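PDB 7JLZ: 16S rRNA methylase from Uncultured bacterium, which probably methylates N1 of adenine 1408 in 16S ribosomal RNA of the 30S subunit, a modification associated with aminoglycoside resistance. Local coordinates for residues A[35-39]-A[186-190]; A[50-56]-A[75-81]. All coordinates share one frame; numbering follows the deposited sequence. Where two conformers were deposited one is given.

Interaction 1: residues A[35-39]-A[186-190]. With SO4 (sulfate ion), chain E.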
# COMPACT_ATOMS: atom_id res chain seq x y z
N ASP A 35 -5.81 8.79 3.29
CA ASP A 35 -6.00 10.01 2.52
C ASP A 35 -4.88 10.26 1.52
O ASP A 35 -4.80 11.36 0.96
CB ASP A 35 -6.14 11.23 3.44
CG ASP A 35 -4.94 11.41 4.38
OD1 ASP A 35 -3.98 10.60 4.33
OD2 ASP A 35 -4.98 12.38 5.19
N GLY A 36 -4.01 9.29 1.28
CA GLY A 36 -2.92 9.53 0.36
C GLY A 36 -1.74 10.30 0.91
O GLY A 36 -0.80 10.58 0.15
N ARG A 37 -1.73 10.64 2.21
CA ARG A 37 -0.59 11.35 2.79
C ARG A 37 0.72 10.63 2.50
O ARG A 37 1.73 11.26 2.13
CB ARG A 37 -0.79 11.52 4.30
CG ARG A 37 0.42 12.05 5.06
CD ARG A 37 0.20 11.92 6.56
NE ARG A 37 1.37 12.29 7.36
CZ ARG A 37 1.62 13.51 7.83
NH1 ARG A 37 0.79 14.51 7.57
NH2 ARG A 37 2.71 13.74 8.55
N TYR A 38 0.72 9.30 2.65
CA TYR A 38 1.93 8.50 2.44
C TYR A 38 2.49 8.69 1.04
O TYR A 38 3.71 8.78 0.85
CB TYR A 38 1.59 7.03 2.69
CG TYR A 38 2.77 6.07 2.73
CD1 TYR A 38 3.50 5.91 3.89
CD2 TYR A 38 3.10 5.29 1.63
CE1 TYR A 38 4.55 5.03 3.97
CE2 TYR A 38 4.16 4.39 1.69
CZ TYR A 38 4.88 4.27 2.87
OH TYR A 38 5.93 3.40 2.96
N VAL A 39 1.60 8.77 0.05
CA VAL A 39 2.02 8.96 -1.33
C VAL A 39 2.72 10.30 -1.49
O VAL A 39 3.83 10.40 -2.04
CB VAL A 39 0.81 8.84 -2.27
CG1 VAL A 39 1.22 9.20 -3.71
CG2 VAL A 39 0.24 7.41 -2.20
N LYS A 186 5.40 8.88 10.60
CA LYS A 186 5.20 10.22 10.07
C LYS A 186 4.70 10.24 8.63
O LYS A 186 3.78 11.03 8.34
CB LYS A 186 6.52 11.01 10.21
CG LYS A 186 6.46 12.43 9.71
CD LYS A 186 5.74 13.32 10.69
CE LYS A 186 6.21 14.75 10.58
NZ LYS A 186 5.81 15.49 11.80
N PRO A 187 5.21 9.44 7.70
CA PRO A 187 4.60 9.45 6.37
C PRO A 187 3.16 8.97 6.36
O PRO A 187 2.38 9.40 5.50
CB PRO A 187 5.51 8.52 5.54
CG PRO A 187 6.78 8.47 6.28
CD PRO A 187 6.45 8.64 7.73
N ILE A 188 2.79 8.07 7.27
CA ILE A 188 1.47 7.45 7.24
C ILE A 188 0.42 8.36 7.88
O ILE A 188 -0.66 8.58 7.32
CB ILE A 188 1.52 6.08 7.95
CG1 ILE A 188 2.56 5.17 7.29
CG2 ILE A 188 0.14 5.44 7.99
CD1 ILE A 188 2.96 4.00 8.14
N GLU A 189 0.74 8.89 9.07
CA GLU A 189 -0.20 9.56 9.97
C GLU A 189 0.37 10.92 10.35
O GLU A 189 1.56 11.03 10.64
CB GLU A 189 -0.35 8.77 11.27
CG GLU A 189 -1.63 8.01 11.49
CD GLU A 189 -1.77 7.63 12.96
OE1 GLU A 189 -0.79 7.83 13.71
OE2 GLU A 189 -2.85 7.16 13.37
N SER A 190 -0.49 11.94 10.41
CA SER A 190 -0.09 13.18 11.06
C SER A 190 0.24 12.95 12.53
O SER A 190 -0.48 12.23 13.24
CB SER A 190 -1.20 14.22 10.94
OG SER A 190 -1.04 15.22 11.91
S SO4 E . 2.24 16.57 10.92
O1 SO4 E . 3.22 17.62 11.08
O2 SO4 E . 1.14 16.81 11.81
O3 SO4 E . 2.85 15.31 11.24
O4 SO4 E . 1.77 16.56 9.56
O HOH W 1 -1.08 7.94 4.57
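The backbone carbonyl O of Lys-186 is gripped side-on by the guanidinium group of Arg-37, which gives it two hydrogen bonds, from NE (2.9 Å) and from NH2 (2.9 Å). The oxygen lies in the guanidinium plane, and NE approaches it nearly along the C=O axis. An extended chain, with CG anti to the backbone N (chi1 171°), carries the group from the first turn of helix 37-45 across to the 186-190 loop. One guanidinium face is covered by Ser-190, whose CA sits 3.6 Å above the plane over its centre.

The outer edge of the group meets a sulfate ion, probably from the crystallisation liquor. Arg-37 NH1 donates to sulfate O4 at 3.0 Å, Lys-186 NZ to O3, and Ser-190 OG to O2 at 2.7 Å; Thr-191 N adds a backbone donor. The anion bonds to both cationic side chains and probably balances part of their charge.

Ahead of the helix, Asp-35 OD1 accepts from Arg-37 N in an Asx turn, with Gly-36 at the N-cap position. The loop follows helix 182-185 in this Rossmann-like methyltransferase domain and lies against the start of helix 37-45. Here Tyr-38 CD1 packs on Ile-188 CG1 (3.6 Å) and Pro-187 CB (3.7 Å). A water bridges the backbones beside them, accepting from Tyr-38 N and donating to Ile-188 O.

Interaction 2: residues A[50-56]-A[75-81]; sequences LFIGIEP and NAIYILG
Ile-52 and Ile-79 meet on one face of the sheet, with CG2 of Ile-52 3.5 Å from CD1 of Ile-79, tighter than usual van der Waals contact. The other branch of Ile-52, CG1, runs alongside Ile-77 and comes to 3.4 Å from its CG2, but this holds for one of two deposited conformers of Ile-77, and so close an approach is doubtful. Further along, Ile-54 CG2 rests on the bare CA of Gly-81 at 3.4 Å.

The face bearing Phe-51, Ala-76, Tyr-78 and Glu-55 is joined more loosely across the pair. Gly-53 brings no side chain beside Tyr-78, and the phenol and carboxylate find partners elsewhere: Tyr-78 OH bonds with Ser-68 OG, whereas Glu-55 is held by Gly-32 N and Gln-60 NE2. Helices 37-45 and 58-70 cover this face. At the C-terminal end, exposed Pro-56 lies with its ring CD 3.5 Å from Gly-81 O, and its own O touches Leu-80 CD2 at 3.9 Å.

The segments 50-55 and 76-80 run parallel, their axes inclined at 24°, and helix 58-70 connects them in a beta-alpha-beta crossover of the Rossmann-like fold. Six backbone bonds alternate between the strands, from Phe-51 N to Asn-75 O (2.8 Å) through to Gly-81 N and Glu-55 O (3.0 Å). In that last bond the donor stands well above the carbonyl plane. The backbone therefore supplies the polar pairing of this contact, while the isoleucine face contributes dispersion and close fit.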
# COMPACT_ATOMS: atom_id res chain seq x y z
N LEU A 50 8.00 6.85 -8.90
CA LEU A 50 6.59 7.20 -9.06
C LEU A 50 5.78 6.49 -7.98
O LEU A 50 5.84 5.26 -7.86
CB LEU A 50 6.10 6.82 -10.46
CG LEU A 50 4.61 7.07 -10.75
CD1 LEU A 50 4.28 8.56 -10.73
CD2 LEU A 50 4.24 6.46 -12.11
N PHE A 51 5.03 7.26 -7.20
CA PHE A 51 4.18 6.70 -6.16
C PHE A 51 2.72 6.80 -6.56
O PHE A 51 2.24 7.88 -6.92
CB PHE A 51 4.41 7.41 -4.82
CG PHE A 51 5.81 7.24 -4.28
CD1 PHE A 51 6.83 8.08 -4.68
CD2 PHE A 51 6.10 6.21 -3.38
CE1 PHE A 51 8.13 7.91 -4.21
CE2 PHE A 51 7.41 6.05 -2.89
CZ PHE A 51 8.41 6.90 -3.32
N ILE A 52 2.01 5.68 -6.47
CA ILE A 52 0.62 5.58 -6.91
C ILE A 52 -0.23 5.14 -5.73
O ILE A 52 -0.09 4.01 -5.26
CB ILE A 52 0.47 4.58 -8.06
CG1 ILE A 52 1.45 4.94 -9.18
CG2 ILE A 52 -0.98 4.54 -8.52
CD1 ILE A 52 1.40 3.99 -10.39
N GLY A 53 -1.15 6.00 -5.29
CA GLY A 53 -2.12 5.63 -4.28
C GLY A 53 -3.43 5.20 -4.92
O GLY A 53 -3.89 5.83 -5.88
N ILE A 54 -4.04 4.14 -4.38
CA ILE A 54 -5.31 3.62 -4.89
C ILE A 54 -6.30 3.47 -3.73
O ILE A 54 -6.04 2.72 -2.79
CB ILE A 54 -5.12 2.27 -5.59
CG1 ILE A 54 -3.98 2.37 -6.61
CG2 ILE A 54 -6.42 1.84 -6.29
CD1 ILE A 54 -3.64 1.02 -7.28
N GLU A 55 -7.42 4.17 -3.83
CA GLU A 55 -8.50 4.10 -2.84
C GLU A 55 -9.86 4.15 -3.53
O GLU A 55 -9.98 4.68 -4.64
CB GLU A 55 -8.40 5.23 -1.81
CG GLU A 55 -7.10 5.20 -1.00
CD GLU A 55 -6.99 3.97 -0.10
OE1 GLU A 55 -8.02 3.47 0.38
OE2 GLU A 55 -5.83 3.52 0.12
N PRO A 56 -10.91 3.62 -2.88
CA PRO A 56 -12.21 3.51 -3.56
C PRO A 56 -13.08 4.74 -3.53
O PRO A 56 -13.99 4.86 -4.37
CB PRO A 56 -12.90 2.36 -2.81
CG PRO A 56 -12.25 2.40 -1.43
CD PRO A 56 -10.83 2.78 -1.67
N ASN A 75 5.46 13.19 -9.29
CA ASN A 75 5.64 11.76 -9.12
C ASN A 75 4.68 11.17 -8.09
O ASN A 75 4.95 10.08 -7.56
CB ASN A 75 7.09 11.45 -8.75
CG ASN A 75 7.53 12.12 -7.45
OD1 ASN A 75 7.11 13.24 -7.14
ND2 ASN A 75 8.38 11.44 -6.70
N ALA A 76 3.59 11.87 -7.79
CA ALA A 76 2.51 11.35 -6.96
C ALA A 76 1.24 11.33 -7.80
O ALA A 76 0.86 12.37 -8.35
CB ALA A 76 2.33 12.20 -5.70
N ILE A 77 0.61 10.17 -7.91
CA ILE A 77 -0.64 10.05 -8.64
C ILE A 77 -1.62 9.24 -7.80
O ILE A 77 -1.23 8.37 -7.02
CB ILE A 77 -0.42 9.42 -10.04
CG1 ILE A 77 -1.68 9.53 -10.89
CG2 ILE A 77 0.04 7.99 -9.92
CD1 ILE A 77 -1.53 8.88 -12.24
N TYR A 78 -2.91 9.57 -7.94
CA TYR A 78 -3.97 9.05 -7.09
C TYR A 78 -5.10 8.51 -7.95
O TYR A 78 -5.62 9.23 -8.80
CB TYR A 78 -4.50 10.14 -6.14
CG TYR A 78 -3.40 10.76 -5.30
CD1 TYR A 78 -2.60 11.79 -5.81
CD2 TYR A 78 -3.14 10.30 -4.02
CE1 TYR A 78 -1.58 12.34 -5.05
CE2 TYR A 78 -2.12 10.86 -3.24
CZ TYR A 78 -1.35 11.88 -3.77
OH TYR A 78 -0.33 12.44 -3.02
N ILE A 79 -5.49 7.25 -7.71
CA ILE A 79 -6.36 6.51 -8.62
C ILE A 79 -7.51 5.88 -7.85
O ILE A 79 -7.34 5.41 -6.71
CB ILE A 79 -5.55 5.42 -9.36
CG1 ILE A 79 -4.46 6.07 -10.21
CG2 ILE A 79 -6.44 4.52 -10.24
CD1 ILE A 79 -3.53 5.08 -10.80
N LEU A 80 -8.69 5.85 -8.46
CA LEU A 80 -9.82 5.14 -7.88
C LEU A 80 -9.65 3.64 -8.08
O LEU A 80 -9.38 3.18 -9.20
CB LEU A 80 -11.13 5.59 -8.52
CG LEU A 80 -11.70 6.94 -8.17
CD1 LEU A 80 -13.07 7.07 -8.82
CD2 LEU A 80 -11.79 7.11 -6.65
N GLY A 81 -9.82 2.88 -7.01
CA GLY A 81 -9.73 1.43 -7.15
C GLY A 81 -9.97 0.75 -5.82
O GLY A 81 -10.00 1.37 -4.76

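Overall arrangement
From the N terminus, the chain enters interaction 1 just after strand 26-31, where residues 35-39 start helix 37-45. It continues directly into strand 49-55, the first half of interaction 2. Helix 58-70 then leads back to strand 76-80, closing the short loop of interaction 2 at the edge of the seven-stranded sheet. Residues 186-190 close interaction 1 much later, after helix 182-185, so interaction 2 is nested inside its loop. The centres are about 13 Å apart, but the two contacts touch through Val-39, which packs against Gly-53, Phe-51 and Tyr-78. Helix 37-45 thus touches both strands 49-55 and 76-80 and the late surface loop.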